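PDB 3MES: choline kinase from Cryptosporidium parvum, which probably transfers phosphate from ATP to choline and perhaps ethanolamine, and is seen here holding ADP and magnesium ions. Local coordinates for residues Leu82-Phe87 with Leu106-Gly111; Phe363-His368 with Gln404-Leu409. All blocks are in the same frame, centred on the assembly; numbering follows the deposited sequence.

Contact 1 (Leu82-Phe87 with Leu106-Gly111). With ADP (adenosine-5'-diphosphate), chain I; PT3 (N-propyl-tartramic acid), chain L.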
loop_
_atom_site.group_PDB
_atom_site.type_symbol
_atom_site.label_atom_id
_atom_site.label_comp_id
_atom_site.label_asym_id
_atom_site.label_seq_id
_atom_site.Cartn_x
_atom_site.Cartn_y
_atom_site.Cartn_z
ATOM N N LEU B 82 10.819 -12.286 -22.967
ATOM C CA LEU B 82 12.128 -12.837 -23.294
ATOM C C LEU B 82 12.043 -14.266 -23.829
ATOM O O LEU B 82 12.975 -14.751 -24.471
ATOM C CB LEU B 82 13.025 -12.798 -22.055
ATOM C CG LEU B 82 14.519 -12.543 -22.262
ATOM C CD1 LEU B 82 14.728 -11.316 -23.144
ATOM C CD2 LEU B 82 15.213 -12.364 -20.917
ATOM N N THR B 83 10.921 -14.934 -23.569
ATOM C CA THR B 83 10.778 -16.349 -23.905
ATOM C C THR B 83 9.471 -16.672 -24.622
ATOM O O THR B 83 9.468 -17.348 -25.649
ATOM C CB THR B 83 10.835 -17.231 -22.643
ATOM O OG1 THR B 83 12.122 -17.116 -22.031
ATOM C CG2 THR B 83 10.573 -18.685 -23.000
ATOM N N ASN B 84 8.363 -16.200 -24.064
ATOM C CA ASN B 84 7.042 -16.596 -24.533
ATOM C C ASN B 84 6.394 -15.576 -25.458
ATOM O O ASN B 84 6.813 -14.421 -25.517
ATOM C CB ASN B 84 6.125 -16.871 -23.339
ATOM C CG ASN B 84 6.704 -17.898 -22.387
ATOM O OD1 ASN B 84 6.947 -19.044 -22.763
ATOM N ND2 ASN B 84 6.927 -17.489 -21.143
ATOM N N GLN B 85 5.371 -16.016 -26.182
ATOM C CA GLN B 85 4.594 -15.122 -27.028
ATOM C C GLN B 85 3.448 -14.541 -26.215
ATOM O O GLN B 85 2.549 -15.262 -25.791
ATOM C CB GLN B 85 4.050 -15.867 -28.245
ATOM C CG GLN B 85 5.110 -16.568 -29.077
ATOM C CD GLN B 85 4.525 -17.244 -30.304
ATOM O OE1 GLN B 85 3.860 -16.606 -31.120
ATOM N NE2 GLN B 85 4.773 -18.543 -30.440
ATOM N N LEU B 86 3.487 -13.233 -25.990
ATOM C CA LEU B 86 2.480 -12.578 -25.169
ATOM C C LEU B 86 1.561 -11.705 -26.008
ATOM O O LEU B 86 2.000 -11.024 -26.935
ATOM C CB LEU B 86 3.142 -11.745 -24.068
ATOM C CG LEU B 86 4.120 -12.480 -23.146
ATOM C CD1 LEU B 86 4.599 -11.561 -22.026
ATOM C CD2 LEU B 86 3.492 -13.742 -22.573
ATOM N N PHE B 87 0.277 -11.731 -25.676
ATOM C CA PHE B 87 -0.705 -10.912 -26.369
ATOM C C PHE B 87 -1.638 -10.268 -25.360
ATOM O O PHE B 87 -2.071 -10.911 -24.406
ATOM C CB PHE B 87 -1.529 -11.759 -27.344
ATOM C CG PHE B 87 -0.705 -12.514 -28.346
ATOM C CD1 PHE B 87 -0.405 -11.957 -29.579
ATOM C CD2 PHE B 87 -0.245 -13.789 -28.063
ATOM C CE1 PHE B 87 0.349 -12.654 -30.508
ATOM C CE2 PHE B 87 0.509 -14.493 -28.987
ATOM C CZ PHE B 87 0.807 -13.924 -30.211
ATOM N N LEU B 106 -4.428 -11.416 -20.645
ATOM C CA LEU B 106 -3.068 -11.654 -21.106
ATOM C C LEU B 106 -2.978 -13.070 -21.662
ATOM O O LEU B 106 -3.134 -14.043 -20.927
ATOM C CB LEU B 106 -2.081 -11.462 -19.949
ATOM C CG LEU B 106 -0.577 -11.481 -20.232
ATOM C CD1 LEU B 106 -0.087 -12.891 -20.533
ATOM C CD2 LEU B 106 -0.228 -10.524 -21.362
ATOM N N PHE B 107 -2.750 -13.181 -22.967
ATOM C CA PHE B 107 -2.676 -14.485 -23.619
ATOM C C PHE B 107 -1.226 -14.935 -23.727
ATOM O O PHE B 107 -0.437 -14.338 -24.455
ATOM C CB PHE B 107 -3.312 -14.427 -25.008
ATOM C CG PHE B 107 -3.716 -15.771 -25.549
ATOM C CD1 PHE B 107 -5.036 -16.191 -25.486
ATOM C CD2 PHE B 107 -2.779 -16.614 -26.123
ATOM C CE1 PHE B 107 -5.412 -17.426 -25.982
ATOM C CE2 PHE B 107 -3.151 -17.851 -26.622
ATOM C CZ PHE B 107 -4.469 -18.256 -26.551
ATOM N N ARG B 108 -0.882 -15.994 -23.001
ATOM C CA ARG B 108 0.497 -16.461 -22.941
ATOM C C ARG B 108 0.685 -17.798 -23.651
ATOM O O ARG B 108 0.055 -18.793 -23.299
ATOM C CB ARG B 108 0.953 -16.575 -21.483
ATOM C CG ARG B 108 2.350 -17.138 -21.308
ATOM C CD ARG B 108 2.702 -17.298 -19.833
ATOM N NE ARG B 108 2.792 -16.015 -19.141
ATOM C CZ ARG B 108 3.893 -15.269 -19.090
ATOM N NH1 ARG B 108 5.000 -15.675 -19.697
ATOM N NH2 ARG B 108 3.888 -14.117 -18.433
ATOM N N ILE B 109 1.559 -17.812 -24.653
ATOM C CA ILE B 109 1.922 -19.047 -25.335
ATOM C C ILE B 109 3.363 -19.430 -24.999
ATOM O O ILE B 109 4.289 -18.660 -25.242
ATOM C CB ILE B 109 1.754 -18.923 -26.861
ATOM C CG1 ILE B 109 0.324 -18.495 -27.203
ATOM C CG2 ILE B 109 2.097 -20.240 -27.542
ATOM C CD1 ILE B 109 0.016 -18.522 -28.685
ATOM N N TYR B 110 3.544 -20.619 -24.435
ATOM C CA TYR B 110 4.858 -21.046 -23.965
ATOM C C TYR B 110 5.844 -21.272 -25.107
ATOM O O TYR B 110 5.629 -22.128 -25.967
ATOM C CB TYR B 110 4.744 -22.317 -23.121
ATOM C CG TYR B 110 3.776 -22.201 -21.965
ATOM C CD1 TYR B 110 3.831 -21.121 -21.095
ATOM C CD2 TYR B 110 2.815 -23.180 -21.737
ATOM C CE1 TYR B 110 2.952 -21.013 -20.036
ATOM C CE2 TYR B 110 1.931 -23.080 -20.678
ATOM C CZ TYR B 110 2.005 -21.994 -19.832
ATOM O OH TYR B 110 1.130 -21.884 -18.773
ATOM N N GLY B 111 6.925 -20.501 -25.108
ATOM C CA GLY B 111 8.014 -20.712 -26.052
ATOM C C GLY B 111 9.066 -21.599 -25.416
ATOM O O GLY B 111 8.966 -21.932 -24.238
HETATM P PB ADP I . 8.770 -13.918 -20.526
HETATM O O1B ADP I . 8.943 -14.113 -22.014
HETATM O O2B ADP I . 8.019 -15.027 -19.832
HETATM O O3B ADP I . 10.028 -13.468 -19.818
HETATM P PA ADP I . 7.363 -11.946 -19.057
HETATM O O1A ADP I . 8.610 -11.616 -18.272
HETATM O O2A ADP I . 6.246 -12.733 -18.420
HETATM O O3A ADP I . 7.771 -12.663 -20.441
HETATM O "O5'" ADP I . 6.764 -10.571 -19.629
HETATM C "C5'" ADP I . 5.772 -9.858 -18.907
HETATM C "C4'" ADP I . 5.803 -8.419 -19.384
HETATM O "O4'" ADP I . 4.644 -8.170 -20.175
HETATM C "C3'" ADP I . 5.757 -7.473 -18.198
HETATM O "O3'" ADP I . 6.904 -6.624 -18.212
HETATM C "C2'" ADP I . 4.493 -6.663 -18.378
HETATM O "O2'" ADP I . 4.832 -5.368 -18.878
HETATM C "C1'" ADP I . 3.692 -7.435 -19.411
HETATM N N9 ADP I . 2.812 -8.408 -18.724
HETATM C C8 ADP I . 3.076 -9.717 -18.546
HETATM N N7 ADP I . 2.068 -10.338 -17.881
HETATM C C5 ADP I . 1.129 -9.409 -17.625
HETATM C C6 ADP I . -0.193 -9.388 -16.955
HETATM N N6 ADP I . -0.719 -10.514 -16.416
HETATM N N1 ADP I . -0.852 -8.208 -16.904
HETATM C C2 ADP I . -0.336 -7.084 -17.437
HETATM N N3 ADP I . 0.854 -7.027 -18.060
HETATM C C4 ADP I . 1.622 -8.138 -18.183
HETATM O O1 PT3 L . 11.413 -11.945 -16.674
HETATM O O11 PT3 L . 12.591 -13.054 -18.213
HETATM C C1 PT3 L . 12.286 -12.029 -17.565
HETATM C C2 PT3 L . 13.065 -10.753 -17.870
HETATM O O2 PT3 L . 13.968 -10.957 -18.960
HETATM C C3 PT3 L . 13.839 -10.371 -16.612
HETATM O O3 PT3 L . 15.239 -10.316 -16.890
HETATM C C4 PT3 L . 13.333 -9.011 -16.158
HETATM O O41 PT3 L . 13.254 -8.735 -14.963
HETATM N N4 PT3 L . 12.966 -8.202 -17.150
HETATM C C41 PT3 L . 12.434 -6.854 -16.903
HETATM C C42 PT3 L . 12.499 -6.027 -18.189
HETATM C C43 PT3 L . 13.364 -4.782 -17.993
#

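Contact 2 (Phe363-His368 with Gln404-Leu409)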
loop_
_atom_site.group_PDB
_atom_site.type_symbol
_atom_site.label_atom_id
_atom_site.label_comp_id
_atom_site.label_asym_id
_atom_site.label_seq_id
_atom_site.Cartn_x
_atom_site.Cartn_y
_atom_site.Cartn_z
ATOM N N PHE B 363 23.787 -9.954 1.463
ATOM C CA PHE B 363 23.112 -10.623 0.357
ATOM C C PHE B 363 23.153 -9.831 -0.949
ATOM O O PHE B 363 22.713 -10.325 -1.986
ATOM C CB PHE B 363 21.661 -10.939 0.729
ATOM C CG PHE B 363 21.519 -12.071 1.705
ATOM C CD1 PHE B 363 21.493 -13.384 1.261
ATOM C CD2 PHE B 363 21.412 -11.825 3.064
ATOM C CE1 PHE B 363 21.364 -14.432 2.156
ATOM C CE2 PHE B 363 21.281 -12.868 3.963
ATOM C CZ PHE B 363 21.256 -14.172 3.510
ATOM N N THR B 364 23.675 -8.606 -0.902
ATOM C CA THR B 364 23.766 -7.782 -2.105
ATOM C C THR B 364 24.735 -8.399 -3.107
ATOM O O THR B 364 24.577 -8.243 -4.322
ATOM C CB THR B 364 24.219 -6.336 -1.792
ATOM O OG1 THR B 364 25.496 -6.356 -1.141
ATOM C CG2 THR B 364 23.209 -5.633 -0.899
ATOM N N LEU B 365 25.742 -9.097 -2.590
ATOM C CA LEU B 365 26.740 -9.734 -3.435
ATOM C C LEU B 365 26.132 -10.923 -4.172
ATOM O O LEU B 365 26.497 -11.214 -5.312
ATOM C CB LEU B 365 27.948 -10.176 -2.604
ATOM C CG LEU B 365 28.619 -9.112 -1.724
ATOM C CD1 LEU B 365 29.724 -9.732 -0.889
ATOM C CD2 LEU B 365 29.164 -7.957 -2.558
ATOM N N ILE B 366 25.200 -11.607 -3.517
ATOM C CA ILE B 366 24.510 -12.728 -4.142
ATOM C C ILE B 366 23.795 -12.264 -5.410
ATOM O O ILE B 366 23.784 -12.966 -6.419
ATOM C CB ILE B 366 23.496 -13.379 -3.182
ATOM C CG1 ILE B 366 24.212 -13.931 -1.948
ATOM C CG2 ILE B 366 22.730 -14.491 -3.884
ATOM C CD1 ILE B 366 25.127 -15.104 -2.235
ATOM N N SER B 367 23.220 -11.067 -5.349
ATOM C CA SER B 367 22.479 -10.493 -6.468
ATOM C C SER B 367 23.382 -10.151 -7.652
ATOM O O SER B 367 23.081 -10.506 -8.794
ATOM C CB SER B 367 21.715 -9.247 -6.011
ATOM O OG SER B 367 21.048 -8.623 -7.096
ATOM N N HIS B 368 24.490 -9.465 -7.377
ATOM C CA HIS B 368 25.431 -9.071 -8.426
ATOM C C HIS B 368 26.040 -10.274 -9.137
ATOM O O HIS B 368 26.269 -10.241 -10.346
ATOM C CB HIS B 368 26.553 -8.198 -7.860
ATOM C CG HIS B 368 26.106 -6.837 -7.429
ATOM N ND1 HIS B 368 25.363 -6.004 -8.239
ATOM C CD2 HIS B 368 26.317 -6.152 -6.280
ATOM C CE1 HIS B 368 25.125 -4.872 -7.602
ATOM N NE2 HIS B 368 25.694 -4.936 -6.412
ATOM N N GLN B 404 33.290 -3.968 -5.995
ATOM C CA GLN B 404 33.159 -2.686 -5.314
ATOM C C GLN B 404 32.378 -2.813 -4.009
ATOM O O GLN B 404 32.838 -2.371 -2.955
ATOM C CB GLN B 404 32.491 -1.666 -6.239
ATOM C CG GLN B 404 32.418 -0.264 -5.669
ATOM C CD GLN B 404 31.879 0.742 -6.667
ATOM O OE1 GLN B 404 31.796 0.464 -7.865
ATOM N NE2 GLN B 404 31.509 1.919 -6.178
ATOM N N LYS B 405 31.199 -3.423 -4.082
ATOM C CA LYS B 405 30.354 -3.598 -2.903
ATOM C C LYS B 405 31.066 -4.389 -1.805
ATOM O O LYS B 405 30.964 -4.055 -0.625
ATOM C CB LYS B 405 29.035 -4.278 -3.282
ATOM C CG LYS B 405 27.983 -4.263 -2.183
ATOM C CD LYS B 405 27.500 -2.850 -1.871
ATOM C CE LYS B 405 26.374 -2.876 -0.844
ATOM N NZ LYS B 405 25.871 -1.518 -0.488
ATOM N N LYS B 406 31.787 -5.437 -2.198
ATOM C CA LYS B 406 32.524 -6.252 -1.239
ATOM C C LYS B 406 33.575 -5.428 -0.492
ATOM O O LYS B 406 33.770 -5.607 0.710
ATOM C CB LYS B 406 33.173 -7.450 -1.934
ATOM C CG LYS B 406 33.920 -8.390 -1.000
ATOM C CD LYS B 406 34.330 -9.664 -1.724
ATOM C CE LYS B 406 34.966 -10.671 -0.778
ATOM N NZ LYS B 406 36.358 -10.294 -0.402
ATOM N N LYS B 407 34.251 -4.528 -1.202
ATOM C CA LYS B 407 35.206 -3.631 -0.556
ATOM C C LYS B 407 34.498 -2.703 0.425
ATOM O O LYS B 407 35.037 -2.374 1.480
ATOM C CB LYS B 407 35.977 -2.800 -1.587
ATOM C CG LYS B 407 37.146 -3.528 -2.238
ATOM C CD LYS B 407 38.118 -2.543 -2.882
ATOM C CE LYS B 407 39.000 -1.845 -1.843
ATOM N NZ LYS B 407 38.267 -0.822 -1.042
ATOM N N GLU B 408 33.288 -2.281 0.071
ATOM C CA GLU B 408 32.527 -1.375 0.920
ATOM C C GLU B 408 32.052 -2.076 2.189
ATOM O O GLU B 408 32.216 -1.554 3.293
ATOM C CB GLU B 408 31.346 -0.774 0.153
ATOM C CG GLU B 408 31.760 -0.002 -1.092
ATOM C CD GLU B 408 30.688 0.956 -1.585
ATOM O OE1 GLU B 408 29.485 0.617 -1.495
ATOM O OE2 GLU B 408 31.056 2.053 -2.064
ATOM N N LEU B 409 31.475 -3.263 2.026
ATOM C CA LEU B 409 31.016 -4.059 3.160
ATOM C C LEU B 409 32.151 -4.303 4.150
ATOM O O LEU B 409 31.943 -4.304 5.363
ATOM C CB LEU B 409 30.442 -5.396 2.684
ATOM C CG LEU B 409 29.270 -5.325 1.703
ATOM C CD1 LEU B 409 28.677 -6.708 1.479
ATOM C CD2 LEU B 409 28.207 -4.358 2.206
#

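Contact 1 (Leu82-Phe87 with Leu106-Gly111)
Strands 85-87 and 106-109 run antiparallel, 165° between their directions and 4.8 Å between axes, with Gln85-Ile109 and Phe87-Phe107 as hydrogen-bonded pairs and Leu86-Arg108 as the non-hydrogen-bonded pair between them. Just ahead of the first strand, Asn84 spends both ends of its amide: a lone pair of OD1 takes the N-H of Gly111 at 2.8 Å, in the carbonyl plane, while ND2 gives a weak bond to O2B of ADP. Arg108, bent at chi3 (-66°), brings NH2 to O2A of ADP at 2.7 Å with a nearly straight bond of 174°, and NH1 to O2B. Leu86 CD2 lies over the centre of one guanidinium face, 3.7 Å above the plane, and Glu149 OE2 makes a salt bridge with NE, so the group is held from several directions. On the face carrying Gln85, Phe87 CE2 meets Ile109 CD1 at 4.1 Å. The turn Leu82-Asn84 gives three backbone amides to beta-phosphate oxygen O1B, the shortest bond from Thr83 N at 2.6 Å, and Arg108 on the adjoining strand spans both phosphates, as in the nucleotide-binding loop of the kinase-like fold; their positive field would probably offset the diphosphate's charge.

Contact 2 (Phe363-His368 with Gln404-Leu409)
Leu365 and Leu409 meet tip to tip, CD1 to CD1 at 4.0 Å, where helices 364-368 and 404-409 lie almost exactly antiparallel, 172° between their directions. The dense part of the contact centres on Leu365. Its CG stands anti to the carbonyl carbon (chi1 -53°), a setting that carries the two methyls across to the other helix. There CD2 rests against the backbone, 3.7 Å from Lys406 N, and also touches CB of Lys405 at 3.8 Å. Beside it, Lys405 crosses Thr364 at about a right angle: a bend at chi2 (66°) folds the aliphatic chain over the hydroxyl, with CG 3.4 Å and CE 3.6 Å from Thr364 OG1. The oxygen is itself hydrogen-bonded to the backbone O of Glu361, whose carboxylate forms a salt bridge with Lys405 NZ; Tyr324 adds a cation-pi contact to the same lysine. Two helices of the largely helical C-terminal part of the choline kinase fold are thereby joined by side chains, one of which packs on the facing backbone, at an axis separation of 10.3 Å and with 242 Å² buried. Packing is looser towards His368, whose CD2 comes no nearer to Lys405 CB than 4.5 Å; its ND1 is hydrogen-bonded to Arg398 NE, in the same helix 391-411. On the solvent side, partly exposed Lys406 contributes little beyond CB, 4.1 Å from Leu365 CD2. The rest of its chain leads away from helix 364-368, and NZ makes a long, weak ion pair with Glu231.

In the fold
From the N terminus, contact 1 forms first: 82-87 and 106-111 close a connection of 18 residues, pairing neighbouring strands in the five-stranded antiparallel sheet. Helix 51-61 packs on one face of this pair through Phe87 and Phe107, while ADP lies against the other. Contact 2 opens far later and closes a helical hairpin: the 35 residues between its segments are the rest of helices 364-376 and 391-411 and the connection joining them. The two loops are in series, neither nested nor crossed. The centres of contact 1 and contact 2 lie about 34 Å apart, on opposite sides of the chain's centre. Contact 1 lies in the nucleotide-binding sheet, whereas contact 2 joins helices in the C-terminal region, where His368 neighbours the magnesium-binding Tyr307.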